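Local structure of sucrose 6(F)-phosphate phosphorylase (Thermoanaerobacterium thermosaccharolyticum DSM 571, 6S9V) at residues E233-A238 against L249-H254; E258-L263 against Y271-P276. The protein is an enzyme of the alpha-amylase family, built round a parallel eight-stranded TIM barrel and carrying a separate antiparallel sheet near its C-terminal end. All coordinates share one frame; numbering follows the deposited sequence.

Contact 1: E233-A238 against L249-H254; sequences EFLDWA and LLLEVH
Leu235 and Leu251 meet methyl to methyl, the CD2 of Leu235 lying 3.5 Å from the CD2 of Leu251. The two side chains slant across one another, and the second methyl of Leu235, CD1, lies 3.9 Å from Leu251 CD2. The bond from CA to CB in Leu235 runs along the flank of the helix instead of at the strand; placing CG anti to the carbonyl carbon (chi1 -69°) and then extending the chain (chi2 172°) carries the branched end across the gap. Leucine suits this position, being long enough to bridge the 9.1 Å between Leu235 CA and Leu251 CA.

A second apolar contact is of another kind, side chain against backbone. Leu249 CD1 presses on the carbonyl group of Ala238, 3.6 Å from Ala238 C, and lies 3.9 Å from Ala238 CB. Ala238 points its CB toward the strand, and this single small methyl lets a leucine branch come down onto the helix backbone.

No hydrogen bond passes between the segments. The backbone bonds run within the helix, where Ala238 N donates to Phe234 O at 2.8 Å, and between strands, where Leu250 pairs with Val208 and Leu210 on one side and Leu251 with Leu269 on the other. Leu263 of helix 257-265 touches both Leu235 and Leu251, and Phe197 of helix 187-202 packs on Leu249. Helix 230-244 thus covers one face of strand 248-251, completing the beta-alpha-beta unit begun by strand 207-210, the repeating element of a TIM barrel.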
loop_
_atom_site.group_PDB
_atom_site.type_symbol
_atom_site.label_atom_id
_atom_site.label_comp_id
_atom_site.label_asym_id
_atom_site.label_seq_id
_atom_site.Cartn_x
_atom_site.Cartn_y
_atom_site.Cartn_z
ATOM N N GLU A 233 17.967 4.247 11.980
ATOM C CA GLU A 233 18.795 3.148 12.460
ATOM C C GLU A 233 18.095 1.806 12.256
ATOM O O GLU A 233 18.734 0.811 11.887
ATOM C CB GLU A 233 19.125 3.370 13.934
ATOM C CG GLU A 233 19.816 4.697 14.214
ATOM C CD GLU A 233 20.056 4.927 15.691
ATOM O OE1 GLU A 233 20.560 4.003 16.362
ATOM O OE2 GLU A 233 19.731 6.030 16.182
ATOM N N PHE A 234 16.782 1.761 12.493
ATOM C CA PHE A 234 16.017 0.551 12.218
ATOM C C PHE A 234 15.920 0.288 10.719
ATOM O O PHE A 234 16.099 -0.847 10.265
ATOM C CB PHE A 234 14.616 0.661 12.816
ATOM C CG PHE A 234 13.723 -0.496 12.468
ATOM C CD1 PHE A 234 13.857 -1.710 13.129
ATOM C CD2 PHE A 234 12.772 -0.382 11.471
ATOM C CE1 PHE A 234 13.055 -2.783 12.805
ATOM C CE2 PHE A 234 11.960 -1.452 11.149
ATOM C CZ PHE A 234 12.102 -2.656 11.822
ATOM N N LEU A 235 15.599 1.321 9.936
ATOM C CA LEU A 235 15.481 1.137 8.493
ATOM C C LEU A 235 16.790 0.639 7.896
ATOM O O LEU A 235 16.797 -0.291 7.079
ATOM C CB LEU A 235 15.052 2.442 7.830
ATOM C CG LEU A 235 13.628 2.906 8.113
ATOM C CD1 LEU A 235 13.401 4.299 7.546
ATOM C CD2 LEU A 235 12.612 1.917 7.538
ATOM N N ASP A 236 17.914 1.235 8.300
ATOM C CA ASP A 236 19.198 0.800 7.768
ATOM C C ASP A 236 19.475 -0.646 8.145
ATOM O O ASP A 236 19.915 -1.440 7.305
ATOM C CB ASP A 236 20.327 1.700 8.284
ATOM C CG ASP A 236 20.252 3.115 7.734
ATOM O OD1 ASP A 236 19.542 3.339 6.731
ATOM O OD2 ASP A 236 20.916 4.008 8.306
ATOM N N TRP A 237 19.215 -1.007 9.407
ATOM C CA TRP A 237 19.388 -2.387 9.837
ATOM C C TRP A 237 18.525 -3.324 9.009
ATOM O O TRP A 237 19.002 -4.344 8.497
ATOM C CB TRP A 237 19.048 -2.531 11.325
ATOM C CG TRP A 237 19.000 -3.973 11.740
ATOM C CD1 TRP A 237 20.052 -4.751 12.114
ATOM C CD2 TRP A 237 17.840 -4.808 11.814
ATOM N NE1 TRP A 237 19.623 -6.020 12.409
ATOM C CE2 TRP A 237 18.268 -6.080 12.234
ATOM C CE3 TRP A 237 16.479 -4.603 11.563
ATOM C CZ2 TRP A 237 17.387 -7.144 12.405
ATOM C CZ3 TRP A 237 15.608 -5.655 11.736
ATOM C CH2 TRP A 237 16.062 -6.911 12.153
ATOM N N ALA A 238 17.240 -2.990 8.868
ATOM C CA ALA A 238 16.316 -3.885 8.190
ATOM C C ALA A 238 16.666 -4.031 6.715
ATOM O O ALA A 238 16.545 -5.125 6.150
ATOM C CB ALA A 238 14.886 -3.380 8.364
ATOM N N LEU A 249 13.068 -3.879 0.193
ATOM C CA LEU A 249 12.046 -3.369 1.101
ATOM C C LEU A 249 11.262 -2.243 0.437
ATOM O O LEU A 249 11.837 -1.377 -0.226
ATOM C CB LEU A 249 12.659 -2.855 2.407
ATOM C CG LEU A 249 13.415 -3.880 3.261
ATOM C CD1 LEU A 249 13.906 -3.247 4.556
ATOM C CD2 LEU A 249 12.571 -5.104 3.560
ATOM N N LEU A 250 9.942 -2.267 0.623
ATOM C CA LEU A 250 9.036 -1.209 0.181
ATOM C C LEU A 250 8.396 -0.625 1.435
ATOM O O LEU A 250 7.666 -1.324 2.147
ATOM C CB LEU A 250 7.983 -1.764 -0.780
ATOM C CG LEU A 250 6.842 -0.866 -1.239
ATOM C CD1 LEU A 250 7.324 0.461 -1.791
ATOM C CD2 LEU A 250 6.019 -1.627 -2.279
ATOM N N LEU A 251 8.716 0.628 1.742
ATOM C CA LEU A 251 8.242 1.263 2.965
ATOM C C LEU A 251 6.892 1.923 2.732
ATOM O O LEU A 251 6.712 2.651 1.755
ATOM C CB LEU A 251 9.242 2.302 3.471
ATOM C CG LEU A 251 10.590 1.782 3.964
ATOM C CD1 LEU A 251 11.321 0.925 2.961
ATOM C CD2 LEU A 251 11.449 2.985 4.391
ATOM N N GLU A 252 5.953 1.672 3.642
ATOM C CA GLU A 252 4.645 2.320 3.622
ATOM C C GLU A 252 4.628 3.411 4.681
ATOM O O GLU A 252 4.584 3.116 5.877
ATOM C CB GLU A 252 3.525 1.322 3.886
ATOM C CG GLU A 252 2.150 1.986 4.011
ATOM C CD GLU A 252 1.592 1.965 5.431
ATOM O OE1 GLU A 252 1.721 0.937 6.119
ATOM O OE2 GLU A 252 1.040 2.998 5.870
ATOM N N VAL A 253 4.646 4.667 4.240
ATOM C CA VAL A 253 4.677 5.815 5.136
ATOM C C VAL A 253 3.677 6.831 4.597
ATOM O O VAL A 253 3.863 7.363 3.496
ATOM C CB VAL A 253 6.077 6.443 5.240
ATOM C CG1 VAL A 253 6.078 7.693 6.131
ATOM C CG2 VAL A 253 7.073 5.423 5.770
ATOM N N HIS A 254 2.617 7.085 5.358
ATOM C CA HIS A 254 1.705 8.190 5.090
ATOM C C HIS A 254 2.208 9.385 5.894
ATOM O O HIS A 254 2.081 9.413 7.121
ATOM C CB HIS A 254 0.279 7.818 5.470
ATOM C CG HIS A 254 -0.325 6.787 4.572
ATOM N ND1 HIS A 254 -0.626 7.040 3.252
ATOM C CD2 HIS A 254 -0.649 5.491 4.792
ATOM C CE1 HIS A 254 -1.144 5.953 2.706
ATOM N NE2 HIS A 254 -1.172 5.001 3.621
#

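Contact 2: E258-L263 against Y271-P276; sequences EVQYKL and YDFILP
Gln260, on helix 257-265 of the TIM barrel, reaches Tyr271 and Phe273, in the segment that runs from barrel strand 269-271 toward helix 275-285. This is the close part of the contact. The side chain starts toward the turn and bends sharply at chi2 (-91°), which brings its amide to the backbone there. Gln260 NE2 donates to Tyr271 O at 2.8 Å, but the bond is weak because its N-H...O angle is only 119°. Two waters extend the grip. One donates to Gln260 OE1 at 2.7 Å and accepts from Tyr271 N. The other accepts from both Gln260 NE2, at 2.9 Å, and Phe273 N. Glutamine suits this buried place because its amide both gives and takes hydrogen bonds. The amide plane is tilted only 19° from the Phe273 ring, whose CD2 lies 3.8 Å from Gln260 NE2.

Looser packing is found at partly exposed Tyr261, where the single approach is Tyr261 CE1 to Ile274 CD1 at 4.4 Å. Here the phenol has its polar partner outside the segments, Tyr261 OH bonding to Asn297 O.

Asp272 braces the turn as well: OD2 forms a salt bridge with Arg298, while OD1 caps it, accepting from Ile274 N nearly along the C-O axis and from Leu275 N, at 2.9 Å, from above the carboxylate plane.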
loop_
_atom_site.group_PDB
_atom_site.type_symbol
_atom_site.label_atom_id
_atom_site.label_comp_id
_atom_site.label_asym_id
_atom_site.label_seq_id
_atom_site.Cartn_x
_atom_site.Cartn_y
_atom_site.Cartn_z
ATOM N N GLU A 258 7.939 15.723 2.404
ATOM C CA GLU A 258 9.364 15.827 2.723
ATOM C C GLU A 258 9.902 14.539 3.340
ATOM O O GLU A 258 11.067 14.185 3.127
ATOM C CB GLU A 258 9.602 17.006 3.679
ATOM C CG GLU A 258 9.300 18.388 3.085
ATOM C CD GLU A 258 7.867 18.886 3.350
ATOM O OE1 GLU A 258 6.959 18.074 3.669
ATOM O OE2 GLU A 258 7.659 20.115 3.245
ATOM N N VAL A 259 9.081 13.835 4.121
ATOM C CA VAL A 259 9.511 12.576 4.723
ATOM C C VAL A 259 9.683 11.507 3.654
ATOM O O VAL A 259 10.709 10.818 3.593
ATOM C CB VAL A 259 8.502 12.136 5.800
ATOM C CG1 VAL A 259 8.750 10.690 6.209
ATOM C CG2 VAL A 259 8.565 13.080 6.993
ATOM N N GLN A 260 8.679 11.359 2.793
ATOM C CA GLN A 260 8.755 10.416 1.680
ATOM C C GLN A 260 9.941 10.721 0.773
ATOM O O GLN A 260 10.693 9.821 0.383
ATOM C CB GLN A 260 7.452 10.472 0.887
ATOM C CG GLN A 260 6.278 9.852 1.614
ATOM C CD GLN A 260 6.134 8.389 1.276
ATOM O OE1 GLN A 260 6.813 7.541 1.848
ATOM N NE2 GLN A 260 5.272 8.084 0.314
ATOM N N TYR A 261 10.123 11.992 0.417
ATOM C CA TYR A 261 11.205 12.340 -0.499
ATOM C C TYR A 261 12.572 12.055 0.114
ATOM O O TYR A 261 13.494 11.613 -0.582
ATOM C CB TYR A 261 11.096 13.800 -0.911
ATOM C CG TYR A 261 10.046 14.083 -1.972
ATOM C CD1 TYR A 261 8.903 13.292 -2.105
ATOM C CD2 TYR A 261 10.200 15.156 -2.833
ATOM C CE1 TYR A 261 7.941 13.577 -3.086
ATOM C CE2 TYR A 261 9.254 15.449 -3.797
ATOM C CZ TYR A 261 8.132 14.665 -3.925
ATOM O OH TYR A 261 7.221 14.990 -4.913
ATOM N N LYS A 262 12.728 12.303 1.414
ATOM C CA LYS A 262 14.007 12.014 2.060
ATOM C C LYS A 262 14.279 10.514 2.081
ATOM O O LYS A 262 15.422 10.083 1.896
ATOM C CB LYS A 262 14.013 12.601 3.470
ATOM C CG LYS A 262 15.304 12.405 4.245
ATOM C CD LYS A 262 15.276 13.269 5.502
ATOM C CE LYS A 262 16.304 12.848 6.532
ATOM N NZ LYS A 262 16.074 13.575 7.817
ATOM N N LEU A 263 13.242 9.701 2.294
ATOM C CA LEU A 263 13.402 8.253 2.216
ATOM C C LEU A 263 13.921 7.831 0.845
ATOM O O LEU A 263 14.897 7.075 0.740
ATOM C CB LEU A 263 12.065 7.573 2.518
ATOM C CG LEU A 263 11.679 7.558 3.990
ATOM C CD1 LEU A 263 10.227 7.097 4.144
ATOM C CD2 LEU A 263 12.614 6.683 4.785
ATOM N N TYR A 271 5.978 4.246 -1.628
ATOM C CA TYR A 271 4.747 4.311 -2.392
ATOM C C TYR A 271 4.472 5.746 -2.819
ATOM O O TYR A 271 4.687 6.688 -2.052
ATOM C CB TYR A 271 3.558 3.825 -1.570
ATOM C CG TYR A 271 3.452 2.335 -1.413
ATOM C CD1 TYR A 271 2.991 1.543 -2.458
ATOM C CD2 TYR A 271 3.776 1.722 -0.213
ATOM C CE1 TYR A 271 2.873 0.176 -2.315
ATOM C CE2 TYR A 271 3.666 0.357 -0.059
ATOM C CZ TYR A 271 3.209 -0.411 -1.113
ATOM O OH TYR A 271 3.098 -1.771 -0.971
ATOM N N ASP A 272 3.941 5.902 -4.020
ATOM C CA ASP A 272 3.509 7.215 -4.486
ATOM C C ASP A 272 2.109 7.465 -3.931
ATOM O O ASP A 272 1.108 7.072 -4.523
ATOM C CB ASP A 272 3.535 7.285 -6.006
ATOM C CG ASP A 272 3.349 8.703 -6.521
ATOM O OD1 ASP A 272 2.733 9.512 -5.799
ATOM O OD2 ASP A 272 3.835 9.014 -7.632
ATOM N N PHE A 273 2.042 8.108 -2.766
ATOM C CA PHE A 273 0.762 8.410 -2.128
ATOM C C PHE A 273 0.212 9.780 -2.509
ATOM O O PHE A 273 -0.836 10.184 -1.983
ATOM C CB PHE A 273 0.899 8.302 -0.608
ATOM C CG PHE A 273 0.963 6.868 -0.093
ATOM C CD1 PHE A 273 0.118 5.876 -0.597
ATOM C CD2 PHE A 273 1.876 6.521 0.889
ATOM C CE1 PHE A 273 0.175 4.575 -0.114
ATOM C CE2 PHE A 273 1.941 5.222 1.376
ATOM C CZ PHE A 273 1.097 4.247 0.877
ATOM N N ILE A 274 0.876 10.494 -3.410
ATOM C CA ILE A 274 0.411 11.796 -3.885
ATOM C C ILE A 274 -0.344 11.646 -5.203
ATOM O O ILE A 274 -1.312 12.381 -5.457
ATOM C CB ILE A 274 1.596 12.761 -4.029
ATOM C CG1 ILE A 274 2.152 13.122 -2.650
ATOM C CG2 ILE A 274 1.193 14.031 -4.763
ATOM C CD1 ILE A 274 3.548 13.701 -2.685
ATOM N N LEU A 275 0.086 10.710 -6.048
ATOM C CA LEU A 275 -0.546 10.544 -7.353
ATOM C C LEU A 275 -2.030 10.190 -7.286
ATOM O O LEU A 275 -2.782 10.661 -8.156
ATOM C CB LEU A 275 0.200 9.472 -8.151
ATOM C CG LEU A 275 -0.141 9.350 -9.633
ATOM C CD1 LEU A 275 0.338 10.545 -10.433
ATOM C CD2 LEU A 275 0.438 8.052 -10.191
ATOM N N PRO A 276 -2.507 9.351 -6.359
ATOM C CA PRO A 276 -3.943 8.983 -6.404
ATOM C C PRO A 276 -4.869 10.192 -6.344
ATOM O O PRO A 276 -5.770 10.327 -7.185
ATOM C CB PRO A 276 -4.101 8.044 -5.197
ATOM C CG PRO A 276 -2.709 7.466 -4.991
ATOM C CD PRO A 276 -1.775 8.601 -5.324
HETATM O O HOH W 1 5.630 5.163 1.404
HETATM O O HOH W 2 3.827 10.109 -1.194
#

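In the fold
Read from the N terminus, the two contacts follow in series, neither nested nor crossed. Contact 1 closes the short loop between helix 230-244 and strand 248-251; contact 2 opens only after it, spanning strand 269-271 from helix 257-265 to the turn before helix 275-285. The chain from Leu249-His254 into Glu258-Leu263 joins them, and their centres lie 13 Å apart. They also touch directly: Val253 O lies 3.3 Å from Gln260 CD, the His254 ring stacks with that of Phe273, and Leu250 packs on Tyr271. Together they tie helix 230-244 to strand 248-251 and helix 257-265 to the turn that follows strand 269-271.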